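Local coordinates for protein glycosyl transferase family 8 (Streptococcus pneumoniae, PDB 5GVV) that transfers galactose from UDP-galactose to the terminal glucose of the already glycosylated serine-rich repeat protein PsrP, at residues K366-E378 and S384-M397. Residues are numbered along the deposited sequence; the frame is centred on the assembly and turned at random.
Sequences KKPMIAFDNTCSE and SYEGIYPSSIPKKM
Asp373 OD1 draws in the Ser391 hydroxyl, OG lying 2.7 Å away on the oxygen's syn lone pair, and receives weak bonds from the backbone N of Ser391 and of Asn374. The other oxygen, OD2, takes a further weak bond from Ser391 N and a bond donated by a water that in turn accepts from Ser392 N, linking the carboxylate to the type I turn from Pro390 to Ile393. Upstream, strands 369-372 and 387-389 run parallel, joined by bonds such as Tyr389 N to Ala371 O (2.8 Å). At the start of the pairing, Glu386 folds back at chi2 (83°), and its OE2 accepts Met369 N from above the carboxylate plane, at 3.1 Å.

The Tyr385 ring presents one face to Ala371 CB, while the selenium of selenomethionine Met369 lies obliquely to it. Tyr385 OH accepts a nearly straight bond from Ser377 N (2.9 Å, 171°) and is also hydrogen-bonded to Asp348 OD2 on the adjoining strand 345-348. On the other side of the sheet, selenomethionine Met397, from helix 395-402, bends at chi3 (-74°) and sets CE 3.3 Å above the plane of the Phe372 ring, over its centre.

This is the edge of the parallel sheet in the C-terminal part of the chain, away from the UDP and manganese site. An aromatic ring packs on each side of the strand pair, and the short hydroxyl bond, with weaker N-H contacts, would favour the charged form of Asp373.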
# COMPACT_ATOMS: atom_id res chain seq x y z
N LYS A 366 29.34 -13.49 -26.42
CA LYS A 366 29.35 -14.92 -26.72
C LYS A 366 28.08 -15.66 -26.31
O LYS A 366 28.15 -16.72 -25.69
CB LYS A 366 30.55 -15.62 -26.08
CG LYS A 366 31.83 -15.60 -26.91
CD LYS A 366 32.68 -14.41 -26.55
CE LYS A 366 32.94 -14.35 -25.05
NZ LYS A 366 33.50 -13.04 -24.61
N LYS A 367 26.92 -15.11 -26.67
CA LYS A 367 25.65 -15.73 -26.32
C LYS A 367 25.13 -16.57 -27.47
O LYS A 367 25.18 -16.14 -28.63
CB LYS A 367 24.62 -14.66 -25.95
CG LYS A 367 25.08 -13.70 -24.83
CD LYS A 367 25.21 -14.42 -23.49
CE LYS A 367 25.68 -13.46 -22.40
NZ LYS A 367 25.69 -14.13 -21.06
N PRO A 368 24.65 -17.79 -27.17
CA PRO A 368 23.99 -18.63 -28.18
C PRO A 368 22.70 -17.96 -28.60
O PRO A 368 22.10 -17.25 -27.79
CB PRO A 368 23.68 -19.91 -27.42
CG PRO A 368 23.59 -19.50 -25.98
CD PRO A 368 24.64 -18.42 -25.84
N MSE A 369 22.27 -18.19 -29.84
CA MSE A 369 21.05 -17.57 -30.35
C MSE A 369 20.32 -18.56 -31.25
O MSE A 369 20.92 -19.23 -32.08
CB MSE A 369 21.40 -16.29 -31.12
CG MSE A 369 20.22 -15.62 -31.81
SE MSE A 369 20.75 -13.92 -32.59
CE MSE A 369 22.21 -14.54 -33.72
N ILE A 370 19.00 -18.67 -31.06
CA ILE A 370 18.20 -19.57 -31.89
C ILE A 370 17.01 -18.81 -32.45
O ILE A 370 16.69 -17.71 -31.99
CB ILE A 370 17.75 -20.82 -31.12
CG1 ILE A 370 16.83 -20.42 -29.96
CG2 ILE A 370 18.96 -21.59 -30.60
CD1 ILE A 370 16.29 -21.61 -29.18
N ALA A 371 16.35 -19.38 -33.45
CA ALA A 371 15.25 -18.67 -34.11
C ALA A 371 14.21 -19.63 -34.67
O ALA A 371 14.43 -20.84 -34.71
CB ALA A 371 15.80 -17.78 -35.22
N PHE A 372 13.07 -19.08 -35.09
CA PHE A 372 12.09 -19.85 -35.85
C PHE A 372 12.37 -19.68 -37.33
O PHE A 372 13.04 -18.72 -37.72
CB PHE A 372 10.66 -19.39 -35.54
CG PHE A 372 10.09 -19.96 -34.27
CD1 PHE A 372 9.85 -21.33 -34.16
CD2 PHE A 372 9.78 -19.14 -33.20
CE1 PHE A 372 9.32 -21.86 -32.99
CE2 PHE A 372 9.25 -19.66 -32.03
CZ PHE A 372 9.02 -21.02 -31.93
N ASP A 373 11.86 -20.60 -38.15
CA ASP A 373 12.03 -20.56 -39.60
C ASP A 373 11.60 -19.22 -40.18
O ASP A 373 12.20 -18.73 -41.15
CB ASP A 373 11.25 -21.70 -40.27
CG ASP A 373 9.82 -21.81 -39.75
OD1 ASP A 373 9.35 -20.88 -39.07
OD2 ASP A 373 9.16 -22.84 -40.03
N ASN A 374 10.57 -18.63 -39.59
CA ASN A 374 10.00 -17.38 -40.09
C ASN A 374 10.43 -16.13 -39.30
O ASN A 374 9.87 -15.05 -39.51
CB ASN A 374 8.48 -17.46 -40.11
CG ASN A 374 7.88 -17.65 -38.73
OD1 ASN A 374 8.59 -17.98 -37.78
ND2 ASN A 374 6.57 -17.45 -38.61
N THR A 375 11.41 -16.26 -38.41
CA THR A 375 11.89 -15.11 -37.66
C THR A 375 13.40 -14.90 -37.79
O THR A 375 13.93 -13.90 -37.29
CB THR A 375 11.52 -15.19 -36.16
OG1 THR A 375 12.15 -16.33 -35.57
CG2 THR A 375 10.01 -15.26 -35.97
N CYS A 376 14.09 -15.83 -38.44
CA CYS A 376 15.53 -15.65 -38.65
C CYS A 376 15.76 -14.50 -39.62
O CYS A 376 14.98 -14.29 -40.55
CB CYS A 376 16.17 -16.95 -39.15
SG CYS A 376 15.29 -17.75 -40.49
N SER A 377 16.83 -13.74 -39.38
CA SER A 377 17.12 -12.55 -40.17
C SER A 377 17.39 -12.88 -41.64
O SER A 377 17.96 -13.92 -41.95
CB SER A 377 18.31 -11.80 -39.58
OG SER A 377 18.77 -10.79 -40.46
N GLU A 378 16.98 -11.97 -42.52
CA GLU A 378 17.22 -12.13 -43.95
C GLU A 378 18.69 -11.82 -44.27
O GLU A 378 19.22 -12.27 -45.28
CB GLU A 378 16.32 -11.19 -44.76
CG GLU A 378 14.83 -11.31 -44.45
CD GLU A 378 13.96 -10.50 -45.40
OE1 GLU A 378 12.75 -10.78 -45.51
OE2 GLU A 378 14.50 -9.57 -46.05
N SER A 384 24.68 -19.02 -38.61
CA SER A 384 24.97 -17.97 -37.64
C SER A 384 24.10 -18.16 -36.39
O SER A 384 24.39 -17.59 -35.34
CB SER A 384 24.74 -16.58 -38.24
OG SER A 384 25.56 -16.38 -39.38
N TYR A 385 23.05 -18.97 -36.53
CA TYR A 385 22.22 -19.39 -35.40
C TYR A 385 22.68 -20.76 -34.91
O TYR A 385 23.17 -21.57 -35.69
CB TYR A 385 20.75 -19.47 -35.83
CG TYR A 385 20.12 -18.14 -36.15
CD1 TYR A 385 20.04 -17.68 -37.47
CD2 TYR A 385 19.61 -17.33 -35.15
CE1 TYR A 385 19.47 -16.46 -37.76
CE2 TYR A 385 19.04 -16.10 -35.43
CZ TYR A 385 18.97 -15.67 -36.74
OH TYR A 385 18.40 -14.45 -37.02
N GLU A 386 22.52 -21.01 -33.61
CA GLU A 386 22.79 -22.34 -33.07
C GLU A 386 21.70 -23.32 -33.52
O GLU A 386 21.91 -24.54 -33.52
CB GLU A 386 22.85 -22.31 -31.55
CG GLU A 386 24.26 -22.29 -30.95
CD GLU A 386 24.87 -20.90 -30.91
OE1 GLU A 386 25.95 -20.74 -30.30
OE2 GLU A 386 24.26 -19.96 -31.47
N GLY A 387 20.55 -22.78 -33.90
CA GLY A 387 19.44 -23.60 -34.35
C GLY A 387 18.28 -22.78 -34.89
O GLY A 387 17.99 -21.70 -34.38
N ILE A 388 17.64 -23.30 -35.94
CA ILE A 388 16.45 -22.67 -36.52
C ILE A 388 15.31 -23.69 -36.54
O ILE A 388 15.43 -24.73 -37.19
CB ILE A 388 16.73 -22.19 -37.95
CG1 ILE A 388 17.83 -21.12 -37.96
CG2 ILE A 388 15.46 -21.65 -38.60
CD1 ILE A 388 18.28 -20.71 -39.36
N TYR A 389 14.22 -23.39 -35.85
CA TYR A 389 13.18 -24.38 -35.56
C TYR A 389 11.84 -24.02 -36.23
O TYR A 389 11.57 -22.85 -36.50
CB TYR A 389 13.04 -24.55 -34.03
CG TYR A 389 14.36 -24.97 -33.40
CD1 TYR A 389 14.74 -26.30 -33.36
CD2 TYR A 389 15.24 -24.02 -32.90
CE1 TYR A 389 15.95 -26.69 -32.82
CE2 TYR A 389 16.46 -24.39 -32.35
CZ TYR A 389 16.81 -25.73 -32.32
OH TYR A 389 18.02 -26.12 -31.79
N PRO A 390 11.01 -25.04 -36.54
CA PRO A 390 9.76 -24.76 -37.26
C PRO A 390 8.68 -24.10 -36.40
O PRO A 390 8.32 -24.62 -35.35
CB PRO A 390 9.29 -26.16 -37.71
CG PRO A 390 9.93 -27.10 -36.75
CD PRO A 390 11.26 -26.48 -36.38
N SER A 391 8.17 -22.96 -36.86
CA SER A 391 7.19 -22.19 -36.10
C SER A 391 5.85 -22.89 -35.93
O SER A 391 5.10 -22.59 -35.00
CB SER A 391 6.99 -20.81 -36.72
OG SER A 391 6.84 -20.90 -38.13
N SER A 392 5.53 -23.82 -36.82
CA SER A 392 4.27 -24.55 -36.69
C SER A 392 4.40 -25.77 -35.79
O SER A 392 3.41 -26.44 -35.50
CB SER A 392 3.71 -24.92 -38.06
OG SER A 392 3.16 -23.78 -38.68
N ILE A 393 5.63 -26.05 -35.35
CA ILE A 393 5.86 -27.10 -34.36
C ILE A 393 6.80 -26.57 -33.27
O ILE A 393 7.96 -27.00 -33.17
CB ILE A 393 6.44 -28.36 -35.02
CG1 ILE A 393 5.60 -28.75 -36.22
CG2 ILE A 393 6.48 -29.54 -34.05
CD1 ILE A 393 6.38 -29.38 -37.28
N PRO A 394 6.30 -25.64 -32.44
CA PRO A 394 7.13 -24.97 -31.43
C PRO A 394 7.59 -25.88 -30.30
O PRO A 394 8.45 -25.46 -29.52
CB PRO A 394 6.20 -23.88 -30.88
CG PRO A 394 4.82 -24.40 -31.13
CD PRO A 394 4.92 -25.14 -32.43
N LYS A 395 7.04 -27.09 -30.20
CA LYS A 395 7.53 -28.09 -29.26
C LYS A 395 9.03 -28.30 -29.46
O LYS A 395 9.77 -28.55 -28.50
CB LYS A 395 6.82 -29.43 -29.47
CG LYS A 395 5.32 -29.40 -29.27
CD LYS A 395 4.58 -29.82 -30.54
CE LYS A 395 4.36 -28.64 -31.47
NZ LYS A 395 3.55 -27.60 -30.82
N LYS A 396 9.46 -28.18 -30.71
CA LYS A 396 10.87 -28.37 -31.06
C LYS A 396 11.78 -27.28 -30.47
O LYS A 396 12.92 -27.56 -30.11
CB LYS A 396 11.03 -28.45 -32.58
CG LYS A 396 10.46 -29.74 -33.17
CD LYS A 396 10.74 -29.86 -34.66
CE LYS A 396 10.55 -31.30 -35.13
NZ LYS A 396 9.24 -31.89 -34.72
N MSE A 397 11.29 -26.05 -30.38
CA MSE A 397 12.10 -25.01 -29.76
C MSE A 397 12.09 -25.14 -28.24
O MSE A 397 13.07 -24.80 -27.57
CB MSE A 397 11.69 -23.60 -30.16
CG MSE A 397 12.67 -22.56 -29.61
SE MSE A 397 12.19 -20.76 -30.05
CE MSE A 397 12.67 -20.79 -31.92
O HOH W 1 6.69 -24.69 -39.28